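Local coordinates for protein L-lysine 6-monooxygenase (Pseudomonas syringae pv. tomato, PDB 5CQF) that probably catalyses the FAD- and NADP-dependent N-hydroxylation of an amino acid such as L-lysine for siderophore biosynthesis, at residues A[14-20]-A[161-167]; A[30-36]-A[81-87]; A[75-79]-A[116-120]. All coordinates share one frame; numbering follows the deposited sequence.

Contact 1 of 3, residues A[14-20]-A[161-167]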
loop_
_atom_site.group_PDB
_atom_site.type_symbol
_atom_site.label_atom_id
_atom_site.label_comp_id
_atom_site.label_asym_id
_atom_site.label_seq_id
_atom_site.Cartn_x
_atom_site.Cartn_y
_atom_site.Cartn_z
ATOM N N SER A 14 49.895 -13.996 -1.274
ATOM C CA SER A 14 48.810 -14.319 -2.216
ATOM C C SER A 14 48.727 -13.215 -3.253
ATOM O O SER A 14 49.264 -12.129 -3.037
ATOM C CB SER A 14 47.472 -14.461 -1.488
ATOM O OG SER A 14 47.283 -13.408 -0.557
ATOM N N ASP A 15 48.059 -13.487 -4.374
ATOM C CA ASP A 15 47.934 -12.493 -5.457
ATOM C C ASP A 15 47.270 -11.193 -5.003
ATOM O O ASP A 15 47.545 -10.127 -5.545
ATOM C CB ASP A 15 47.133 -13.050 -6.632
ATOM C CG ASP A 15 47.750 -14.301 -7.221
ATOM O OD1 ASP A 15 48.978 -14.292 -7.473
ATOM O OD2 ASP A 15 46.996 -15.286 -7.428
ATOM N N ALA A 16 46.381 -11.298 -4.024
ATOM C CA ALA A 16 45.731 -10.142 -3.460
ATOM C C ALA A 16 45.341 -10.372 -2.004
ATOM O O ALA A 16 45.160 -11.514 -1.571
ATOM C CB ALA A 16 44.504 -9.801 -4.281
ATOM N N ILE A 17 45.223 -9.272 -1.264
ATOM C CA ILE A 17 44.663 -9.289 0.082
ATOM C C ILE A 17 43.523 -8.292 0.131
ATOM O O ILE A 17 43.653 -7.143 -0.324
ATOM C CB ILE A 17 45.693 -8.912 1.163
ATOM C CG1 ILE A 17 46.889 -9.882 1.179
ATOM C CG2 ILE A 17 45.043 -8.881 2.539
ATOM C CD1 ILE A 17 46.588 -11.228 1.803
ATOM N N CYS A 18 42.395 -8.741 0.670
ATOM C CA CYS A 18 41.244 -7.870 0.921
ATOM C C CYS A 18 41.119 -7.689 2.411
ATOM O O CYS A 18 41.097 -8.677 3.147
ATOM C CB CYS A 18 39.961 -8.490 0.382
ATOM S SG CYS A 18 38.444 -7.535 0.737
ATOM N N ILE A 19 41.060 -6.447 2.870
ATOM C CA ILE A 19 40.862 -6.199 4.283
ATOM C C ILE A 19 39.374 -5.947 4.512
ATOM O O ILE A 19 38.820 -4.993 3.991
ATOM C CB ILE A 19 41.695 -5.013 4.792
ATOM C CG1 ILE A 19 43.188 -5.300 4.598
ATOM C CG2 ILE A 19 41.469 -4.813 6.284
ATOM C CD1 ILE A 19 44.083 -4.121 4.918
ATOM N N GLY A 20 38.757 -6.811 5.320
ATOM C CA GLY A 20 37.357 -6.715 5.689
ATOM C C GLY A 20 36.617 -7.894 5.101
ATOM O O GLY A 20 36.765 -8.211 3.910
ATOM N N THR A 161 51.785 -8.756 -0.700
ATOM C CA THR A 161 51.002 -8.705 -1.929
ATOM C C THR A 161 51.310 -7.454 -2.726
ATOM O O THR A 161 51.701 -6.446 -2.157
ATOM C CB THR A 161 49.490 -8.727 -1.608
ATOM O OG1 THR A 161 48.745 -8.939 -2.806
ATOM C CG2 THR A 161 49.057 -7.407 -0.982
ATOM N N ARG A 162 51.120 -7.520 -4.039
ATOM C CA ARG A 162 51.104 -6.324 -4.895
ATOM C C ARG A 162 49.688 -5.727 -5.034
ATOM O O ARG A 162 49.519 -4.639 -5.599
ATOM C CB ARG A 162 51.617 -6.666 -6.308
ATOM C CG ARG A 162 53.078 -7.081 -6.419
ATOM C CD ARG A 162 53.480 -7.311 -7.882
ATOM N NE ARG A 162 54.787 -7.981 -8.027
ATOM C CZ ARG A 162 55.980 -7.376 -8.155
ATOM N NH1 ARG A 162 56.104 -6.048 -8.171
ATOM N NH2 ARG A 162 57.075 -8.118 -8.270
ATOM N N ASN A 163 48.658 -6.441 -4.569
ATOM C CA ASN A 163 47.283 -6.037 -4.855
ATOM C C ASN A 163 46.449 -5.982 -3.603
ATOM O O ASN A 163 46.239 -6.998 -2.961
ATOM C CB ASN A 163 46.685 -6.977 -5.882
ATOM C CG ASN A 163 47.435 -6.912 -7.203
ATOM O OD1 ASN A 163 47.492 -5.845 -7.835
ATOM N ND2 ASN A 163 48.055 -8.019 -7.602
ATOM N N LEU A 164 46.003 -4.781 -3.244
ATOM C CA LEU A 164 45.355 -4.571 -1.959
ATOM C C LEU A 164 43.951 -3.990 -2.131
ATOM O O LEU A 164 43.767 -3.033 -2.879
ATOM C CB LEU A 164 46.194 -3.616 -1.113
ATOM C CG LEU A 164 45.686 -3.384 0.321
ATOM C CD1 LEU A 164 45.877 -4.631 1.169
ATOM C CD2 LEU A 164 46.361 -2.192 0.977
ATOM N N VAL A 165 42.968 -4.567 -1.435
ATOM C CA VAL A 165 41.595 -4.047 -1.436
ATOM C C VAL A 165 41.210 -3.678 -0.015
ATOM O O VAL A 165 41.365 -4.480 0.896
ATOM C CB VAL A 165 40.602 -5.085 -1.999
ATOM C CG1 VAL A 165 39.187 -4.508 -2.044
ATOM C CG2 VAL A 165 41.037 -5.537 -3.390
ATOM N N LEU A 166 40.737 -2.452 0.188
ATOM C CA LEU A 166 40.304 -2.035 1.517
ATOM C C LEU A 166 38.823 -2.027 1.514
ATOM O O LEU A 166 38.254 -1.263 0.783
ATOM C CB LEU A 166 40.783 -0.637 1.866
ATOM C CG LEU A 166 42.122 -0.539 2.586
ATOM C CD1 LEU A 166 43.228 -0.967 1.661
ATOM C CD2 LEU A 166 42.313 0.900 3.040
ATOM N N SER A 167 38.233 -2.893 2.335
ATOM C CA SER A 167 36.786 -3.153 2.396
ATOM C C SER A 167 36.384 -3.101 3.851
ATOM O O SER A 167 35.547 -3.889 4.293
ATOM C CB SER A 167 36.444 -4.572 1.861
ATOM O OG SER A 167 36.552 -4.700 0.446
#
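Leu164 CD1 is a bump that sits over Ile17 O, 3.7 Å away, in the hollow between Ile17 and Ile19 of the neighbouring strand, lying 4.3 Å from Ile17 CB and 4.2 Å from Ile19 CD1. Strands 16-19 and 163-166 run parallel, 13° apart in direction, and pair Ile17 with Leu164, Cys18 with Val165 and Ile19 with Leu166. The two isoleucines, Leu164 and Leu166 project to one face of the sheet. Next to this wedge, Thr161 CG2 leans against Ile17 CG1 at 3.9 Å, so Ile17 is touched by both Thr161 and Leu164. Cys18 and Val165 project to the other face, where Val165 meets Ile422 and Leu426 of helix 412-428. With its SG anti to the backbone N (chi1 176°), Cys18 carries the sulfur forward and across to Ser167, and Cys18 SG lies 3.4 Å from Ser167 OG.

Three backbone bonds of the ladder are nearly straight: Ile17 N to Asn163 O, Val165 N to Ile17 O, and Ile19 N to Val165 O at 2.8 Å. At the far end Ser167 N to Ile19 O is short, 2.7 Å, but bent to 140° at the hydrogen. At the near end the amide of Asn163 replaces a backbone rung: Asn163 ND2 donates to Asp15 O at 3.0 Å with that oxygen in the amide plane, while OD1 bonds to Asn393 on the next strand.

Strand 16-19 is the central strand of a five-stranded parallel sheet with order 3-2-1-4-5, and it runs into Gly20, the first glycine of a GxGxxG pattern, consistent with the dinucleotide-binding Rossmann fold of flavoproteins. Backbone bonds to strands 47-50 and 163-166 on either side probably leave this buried strand few unpaired polar groups up to Gly20.

Contact 2 of 3, residues A[30-36]-A[81-87]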
loop_
_atom_site.group_PDB
_atom_site.type_symbol
_atom_site.label_atom_id
_atom_site.label_comp_id
_atom_site.label_asym_id
_atom_site.label_seq_id
_atom_site.Cartn_x
_atom_site.Cartn_y
_atom_site.Cartn_z
ATOM N N CYS A 30 32.229 -13.631 -3.551
ATOM C CA CYS A 30 31.231 -14.281 -4.395
ATOM C C CYS A 30 31.598 -14.185 -5.868
ATOM O O CYS A 30 31.356 -15.100 -6.608
ATOM C CB CYS A 30 29.839 -13.708 -4.182
ATOM S SG CYS A 30 29.109 -14.114 -2.593
ATOM N N ALA A 31 32.162 -13.079 -6.313
ATOM C CA ALA A 31 32.592 -12.982 -7.716
ATOM C C ALA A 31 33.660 -14.014 -8.030
ATOM O O ALA A 31 33.623 -14.639 -9.086
ATOM C CB ALA A 31 33.117 -11.598 -8.050
ATOM N N PHE A 32 34.609 -14.183 -7.120
ATOM C CA PHE A 32 35.673 -15.162 -7.353
ATOM C C PHE A 32 35.125 -16.568 -7.338
ATOM O O PHE A 32 35.415 -17.354 -8.247
ATOM C CB PHE A 32 36.814 -14.997 -6.356
ATOM C CG PHE A 32 37.679 -13.814 -6.655
ATOM C CD1 PHE A 32 38.540 -13.843 -7.728
ATOM C CD2 PHE A 32 37.586 -12.661 -5.909
ATOM C CE1 PHE A 32 39.315 -12.759 -8.039
ATOM C CE2 PHE A 32 38.362 -11.561 -6.208
ATOM C CZ PHE A 32 39.239 -11.612 -7.274
ATOM N N GLU A 33 34.300 -16.880 -6.348
ATOM C CA GLU A 33 33.696 -18.209 -6.314
ATOM C C GLU A 33 32.810 -18.489 -7.523
ATOM O O GLU A 33 32.903 -19.560 -8.080
ATOM C CB GLU A 33 32.947 -18.454 -5.010
ATOM C CG GLU A 33 33.858 -18.475 -3.784
ATOM C CD GLU A 33 34.812 -19.678 -3.745
ATOM O OE1 GLU A 33 34.404 -20.784 -4.186
ATOM O OE2 GLU A 33 35.966 -19.517 -3.273
ATOM N N ASP A 34 31.955 -17.553 -7.940
ATOM C CA ASP A 34 31.191 -17.747 -9.186
ATOM C C ASP A 34 32.124 -18.179 -10.315
ATOM O O ASP A 34 31.829 -19.103 -11.058
ATOM C CB ASP A 34 30.477 -16.466 -9.628
ATOM C CG ASP A 34 29.187 -16.186 -8.834
ATOM O OD1 ASP A 34 28.806 -16.998 -7.947
ATOM O OD2 ASP A 34 28.557 -15.125 -9.105
ATOM N N ALA A 35 33.252 -17.492 -10.428
ATOM C CA ALA A 35 34.213 -17.739 -11.490
ATOM C C ALA A 35 34.900 -19.122 -11.372
ATOM O O ALA A 35 34.959 -19.878 -12.344
ATOM C CB ALA A 35 35.234 -16.617 -11.515
ATOM N N ARG A 36 35.376 -19.438 -10.169
ATOM C CA ARG A 36 35.940 -20.750 -9.834
ATOM C C ARG A 36 34.993 -21.890 -10.219
ATOM O O ARG A 36 35.403 -22.867 -10.864
ATOM C CB ARG A 36 36.244 -20.819 -8.327
ATOM C CG ARG A 36 37.180 -21.944 -7.890
ATOM C CD ARG A 36 36.853 -22.449 -6.487
ATOM N NE ARG A 36 35.499 -23.020 -6.423
ATOM C CZ ARG A 36 35.165 -24.291 -6.693
ATOM N NH1 ARG A 36 36.075 -25.197 -7.047
ATOM N NH2 ARG A 36 33.899 -24.671 -6.606
ATOM N N ARG A 81 25.029 -8.286 -10.565
ATOM C CA ARG A 81 26.242 -8.667 -11.302
ATOM C C ARG A 81 26.046 -9.988 -12.042
ATOM O O ARG A 81 26.438 -10.104 -13.202
ATOM C CB ARG A 81 27.408 -8.834 -10.330
ATOM C CG ARG A 81 28.660 -9.391 -10.980
ATOM C CD ARG A 81 29.831 -9.537 -10.017
ATOM N NE ARG A 81 29.490 -10.394 -8.890
ATOM C CZ ARG A 81 29.416 -11.722 -8.924
ATOM N NH1 ARG A 81 29.713 -12.405 -10.024
ATOM N NH2 ARG A 81 29.055 -12.379 -7.825
ATOM N N ASN A 82 25.449 -10.986 -11.370
ATOM C CA ASN A 82 25.242 -12.321 -11.972
ATOM C C ASN A 82 24.037 -13.059 -11.361
ATOM O O ASN A 82 24.157 -13.652 -10.314
ATOM C CB ASN A 82 26.510 -13.165 -11.779
ATOM C CG ASN A 82 26.308 -14.603 -12.164
ATOM O OD1 ASN A 82 25.491 -14.918 -13.016
ATOM N ND2 ASN A 82 27.064 -15.485 -11.541
ATOM N N PRO A 83 22.880 -12.972 -11.986
ATOM C CA PRO A 83 21.701 -13.621 -11.438
ATOM C C PRO A 83 21.808 -15.163 -11.321
ATOM O O PRO A 83 21.043 -15.748 -10.596
ATOM C CB PRO A 83 20.613 -13.258 -12.445
ATOM C CG PRO A 83 21.082 -11.970 -13.042
ATOM C CD PRO A 83 22.547 -12.175 -13.177
ATOM N N ARG A 84 22.756 -15.793 -12.003
ATOM C CA ARG A 84 22.897 -17.229 -11.973
ATOM C C ARG A 84 23.784 -17.694 -10.832
ATOM O O ARG A 84 23.946 -18.884 -10.615
ATOM C CB ARG A 84 23.488 -17.708 -13.294
ATOM C CG ARG A 84 22.688 -17.229 -14.479
ATOM C CD ARG A 84 23.181 -17.897 -15.726
ATOM N NE ARG A 84 22.796 -19.314 -15.766
ATOM C CZ ARG A 84 23.245 -20.187 -16.675
ATOM N NH1 ARG A 84 24.084 -19.807 -17.622
ATOM N NH2 ARG A 84 22.854 -21.450 -16.634
ATOM N N SER A 85 24.347 -16.759 -10.096
ATOM C CA SER A 85 25.173 -17.095 -8.956
ATOM C C SER A 85 24.440 -18.017 -7.999
ATOM O O SER A 85 23.238 -17.897 -7.811
ATOM C CB SER A 85 25.578 -15.821 -8.239
ATOM O OG SER A 85 26.315 -16.082 -7.068
ATOM N N ARG A 86 25.171 -18.925 -7.366
ATOM C CA ARG A 86 24.546 -19.780 -6.394
ATOM C C ARG A 86 24.298 -19.092 -5.050
ATOM O O ARG A 86 23.651 -19.676 -4.180
ATOM C CB ARG A 86 25.308 -21.099 -6.255
ATOM C CG ARG A 86 26.584 -21.093 -5.449
ATOM C CD ARG A 86 27.340 -22.384 -5.754
ATOM N NE ARG A 86 28.557 -22.527 -4.964
ATOM C CZ ARG A 86 29.752 -22.031 -5.289
ATOM N NH1 ARG A 86 29.936 -21.311 -6.397
ATOM N NH2 ARG A 86 30.774 -22.233 -4.476
ATOM N N PHE A 87 24.717 -17.827 -4.932
ATOM C CA PHE A 87 24.533 -17.021 -3.715
ATOM C C PHE A 87 23.398 -15.992 -3.766
ATOM O O PHE A 87 23.278 -15.152 -2.888
ATOM C CB PHE A 87 25.848 -16.357 -3.385
ATOM C CG PHE A 87 27.014 -17.295 -3.515
ATOM C CD1 PHE A 87 27.153 -18.365 -2.629
ATOM C CD2 PHE A 87 27.933 -17.144 -4.532
ATOM C CE1 PHE A 87 28.214 -19.253 -2.737
ATOM C CE2 PHE A 87 28.993 -18.020 -4.649
ATOM C CZ PHE A 87 29.134 -19.077 -3.753
HETATM O O HOH W 1 27.891 -19.591 -7.974
#
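The carboxylate of Asp34, on helix 23-37, is gripped from several sides by the loop 81-87, and charged bonds come first. Arg81 meets it end-on with two nitrogens on one oxygen, NH1 and NH2 each 3.1 Å from Asp34 OD2. The arginine chain bends at chi3 (58°), which turns its guanidinium back to the helix; the two flat groups are inclined by 47°. A looser ion pair joins Glu33 OE1 to Arg86 NH2 at 3.9 Å, and Glu33 also has a salt bridge to Arg36 within the helix, whose hydrogen bond is weak. Arg84, in the same loop as Arg81, forms a salt bridge with Glu37 of a second subunit.

Hydrogen bonds from uncharged side chains and a water add to the grip. Asn82 ND2 approaches Asp34 OD2 from above the carboxylate plane at 2.9 Å, while Ser85 OG donates to the syn lone pair of Asp34 OD1 at 2.8 Å. A water donates a hydrogen bond to Asp34 OD1 over 2.7 Å and accepts from Arg86 N and NH1. Asn82 and Ser85 also shape the loop, as an Asx turn and an ST turn.

Packing contacts flank the polar centre. Ala31 CA lies 3.4 Å above one face of the Arg81 guanidinium. Cys30 SG approaches the Phe87 ring obliquely, 4.3 Å from its centroid, and Glu33 CB lies obliquely against Phe87 CE2.

With three N-H groups converging on OD2 and two O-H donors on OD1, Asp34 is probably held ionised, its charge balanced chiefly by Arg81, and the interface loop is thereby tied to the helix following strand 16-19.

Contact 3 of 3, residues A[75-79]-A[116-120]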
loop_
_atom_site.group_PDB
_atom_site.type_symbol
_atom_site.label_atom_id
_atom_site.label_comp_id
_atom_site.label_asym_id
_atom_site.label_seq_id
_atom_site.Cartn_x
_atom_site.Cartn_y
_atom_site.Cartn_z
ATOM N N ARG A 75 18.167 -6.925 -5.475
ATOM C CA ARG A 75 19.286 -6.066 -5.166
ATOM C C ARG A 75 19.982 -6.628 -3.929
ATOM O O ARG A 75 20.008 -5.996 -2.855
ATOM C CB ARG A 75 18.795 -4.636 -5.010
ATOM C CG ARG A 75 18.143 -4.197 -6.322
ATOM C CD ARG A 75 17.690 -2.732 -6.397
ATOM N NE ARG A 75 18.757 -1.849 -5.997
ATOM C CZ ARG A 75 18.616 -0.797 -5.188
ATOM N NH1 ARG A 75 17.421 -0.479 -4.680
ATOM N NH2 ARG A 75 19.699 -0.079 -4.886
ATOM N N ASP A 76 20.540 -7.826 -4.137
ATOM C CA ASP A 76 21.229 -8.640 -3.152
ATOM C C ASP A 76 22.728 -8.559 -3.419
ATOM O O ASP A 76 23.161 -7.657 -4.144
ATOM C CB ASP A 76 20.696 -10.096 -3.187
ATOM C CG ASP A 76 20.973 -10.848 -4.507
ATOM O OD1 ASP A 76 21.916 -10.541 -5.236
ATOM O OD2 ASP A 76 20.209 -11.780 -4.830
ATOM N N LEU A 77 23.523 -9.491 -2.863
ATOM C CA LEU A 77 24.991 -9.413 -2.962
ATOM C C LEU A 77 25.559 -9.878 -4.266
ATOM O O LEU A 77 26.771 -9.723 -4.462
ATOM C CB LEU A 77 25.684 -10.218 -1.855
ATOM C CG LEU A 77 25.658 -9.576 -0.485
ATOM C CD1 LEU A 77 26.123 -10.582 0.546
ATOM C CD2 LEU A 77 26.497 -8.293 -0.406
ATOM N N VAL A 78 24.746 -10.481 -5.142
ATOM C CA VAL A 78 25.299 -11.054 -6.407
ATOM C C VAL A 78 24.516 -10.837 -7.664
ATOM O O VAL A 78 25.103 -10.708 -8.724
ATOM C CB VAL A 78 25.544 -12.576 -6.299
ATOM C CG1 VAL A 78 26.530 -12.838 -5.192
ATOM C CG2 VAL A 78 24.252 -13.350 -6.038
ATOM N N THR A 79 23.197 -10.819 -7.540
ATOM C CA THR A 79 22.285 -10.869 -8.675
ATOM C C THR A 79 22.482 -9.720 -9.657
ATOM O O THR A 79 22.381 -9.945 -10.847
ATOM C CB THR A 79 20.832 -10.918 -8.168
ATOM O OG1 THR A 79 20.591 -12.156 -7.508
ATOM C CG2 THR A 79 19.806 -10.711 -9.288
ATOM N N ASP A 116 20.545 -12.956 8.099
ATOM C CA ASP A 116 20.588 -14.403 7.925
ATOM C C ASP A 116 21.098 -14.792 6.550
ATOM O O ASP A 116 21.966 -15.670 6.417
ATOM C CB ASP A 116 19.211 -15.018 8.146
ATOM C CG ASP A 116 19.278 -16.532 8.286
ATOM O OD1 ASP A 116 19.831 -16.988 9.296
ATOM O OD2 ASP A 116 18.809 -17.270 7.404
ATOM N N TYR A 117 20.572 -14.128 5.523
ATOM C CA TYR A 117 21.065 -14.336 4.152
ATOM C C TYR A 117 22.553 -14.128 4.093
ATOM O O TYR A 117 23.297 -14.915 3.541
ATOM C CB TYR A 117 20.361 -13.380 3.181
ATOM C CG TYR A 117 21.019 -13.227 1.813
ATOM C CD1 TYR A 117 21.049 -14.275 0.898
ATOM C CD2 TYR A 117 21.599 -12.005 1.433
ATOM C CE1 TYR A 117 21.651 -14.116 -0.345
ATOM C CE2 TYR A 117 22.190 -11.840 0.196
ATOM C CZ TYR A 117 22.217 -12.881 -0.683
ATOM O OH TYR A 117 22.824 -12.697 -1.885
ATOM N N LEU A 118 22.987 -13.037 4.689
ATOM C CA LEU A 118 24.373 -12.663 4.628
ATOM C C LEU A 118 25.264 -13.698 5.312
ATOM O O LEU A 118 26.333 -14.049 4.806
ATOM C CB LEU A 118 24.508 -11.288 5.264
ATOM C CG LEU A 118 25.937 -10.868 5.469
ATOM C CD1 LEU A 118 26.469 -10.333 4.160
ATOM C CD2 LEU A 118 25.997 -9.823 6.569
ATOM N N GLY A 119 24.841 -14.208 6.459
ATOM C CA GLY A 119 25.550 -15.358 7.090
ATOM C C GLY A 119 25.495 -16.590 6.197
ATOM O O GLY A 119 26.442 -17.353 6.110
ATOM N N TRP A 120 24.388 -16.783 5.494
ATOM C CA TRP A 120 24.261 -17.953 4.651
ATOM C C TRP A 120 25.231 -17.888 3.487
ATOM O O TRP A 120 25.785 -18.911 3.072
ATOM C CB TRP A 120 22.804 -18.092 4.201
ATOM C CG TRP A 120 22.491 -19.147 3.199
ATOM C CD1 TRP A 120 22.047 -20.423 3.459
ATOM C CD2 TRP A 120 22.460 -19.004 1.771
ATOM N NE1 TRP A 120 21.799 -21.080 2.281
ATOM C CE2 TRP A 120 22.056 -20.241 1.234
ATOM C CE3 TRP A 120 22.761 -17.958 0.894
ATOM C CZ2 TRP A 120 21.950 -20.463 -0.141
ATOM C CZ3 TRP A 120 22.665 -18.184 -0.469
ATOM C CH2 TRP A 120 22.263 -19.423 -0.972
#
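The ring of Tyr117 carries this contact, and it is used mainly at its hydroxyl end: Leu77 N lies at the edge, near the ring plane, while Asp76 CB approaches obliquely, 3.6 Å from Tyr117 OH. The Asp76 carboxylate is inclined by 27° to the ring, although the two side chains cross at about a right angle. Beyond these residues the ring makes a T-shaped pair with Phe89. The motif that receives the tyrosine is an Asx turn, extended to an Asx motif, at Asp76 in the loop 75-79; the tyrosine itself comes from helix 111-125.

The torsions account for the reach. Tyr117 CG is anti to the backbone N (chi1 165°), which sends the ring off the helix to the loop. Asp76 CG instead sits between its own N and carbonyl carbon (chi1 65°), folding the carboxylate over the peptides that follow.

The bond from Leu77 N to Tyr117 OH, at 3.4 Å, is weak; the hydroxyl has a stronger partner in Phe87 O. Packing supplies the rest. Leu77 CD1 rests 4.1 Å from Tyr117 CE2 and meets Leu118 CD1 at 3.6 Å, a contact of two methyl groups. Leu77 and Leu118 both also touch Ile26 of helix 23-37, so three parts of the fold close together here: this loop, helix 111-125 and the helix following strand 16-19.

Inside the loop, Asp76 divides its two oxygens. Asp76 OD2 accepts from Thr79 OG1 at 2.7 Å and also bonds to Phe89 N at the start of helix 89-96. OD1 accepts two backbone N-H bonds: Val78 N lies 2.8 Å from Asp76 OD1, above the carboxylate plane, and Thr79 N lies 2.7 Å from the same oxygen, on its syn lone pair.

Contacts 1 and 3 are buried, whereas contact 2 is only partly so. Contact 1 lies within one of the chain's two parallel sheets and rests on backbone rungs and aliphatic side chains; contact 2, about 19 Å away between centres, relies on ion pairs and a water. Contact 3 combines methyl packing with a carboxylate bound mostly by backbone N-H groups. Strand 16-19 of contact 1 leads directly into helix 23-37, which supplies one segment of contact 2. Contacts 2 and 3 take their loop segments from one chain stretch between helices 57-64 and 89-96, and they touch through Phe87 and Tyr117, while Val78 packs on Cys30 and Ser85. Both reach the second subunit.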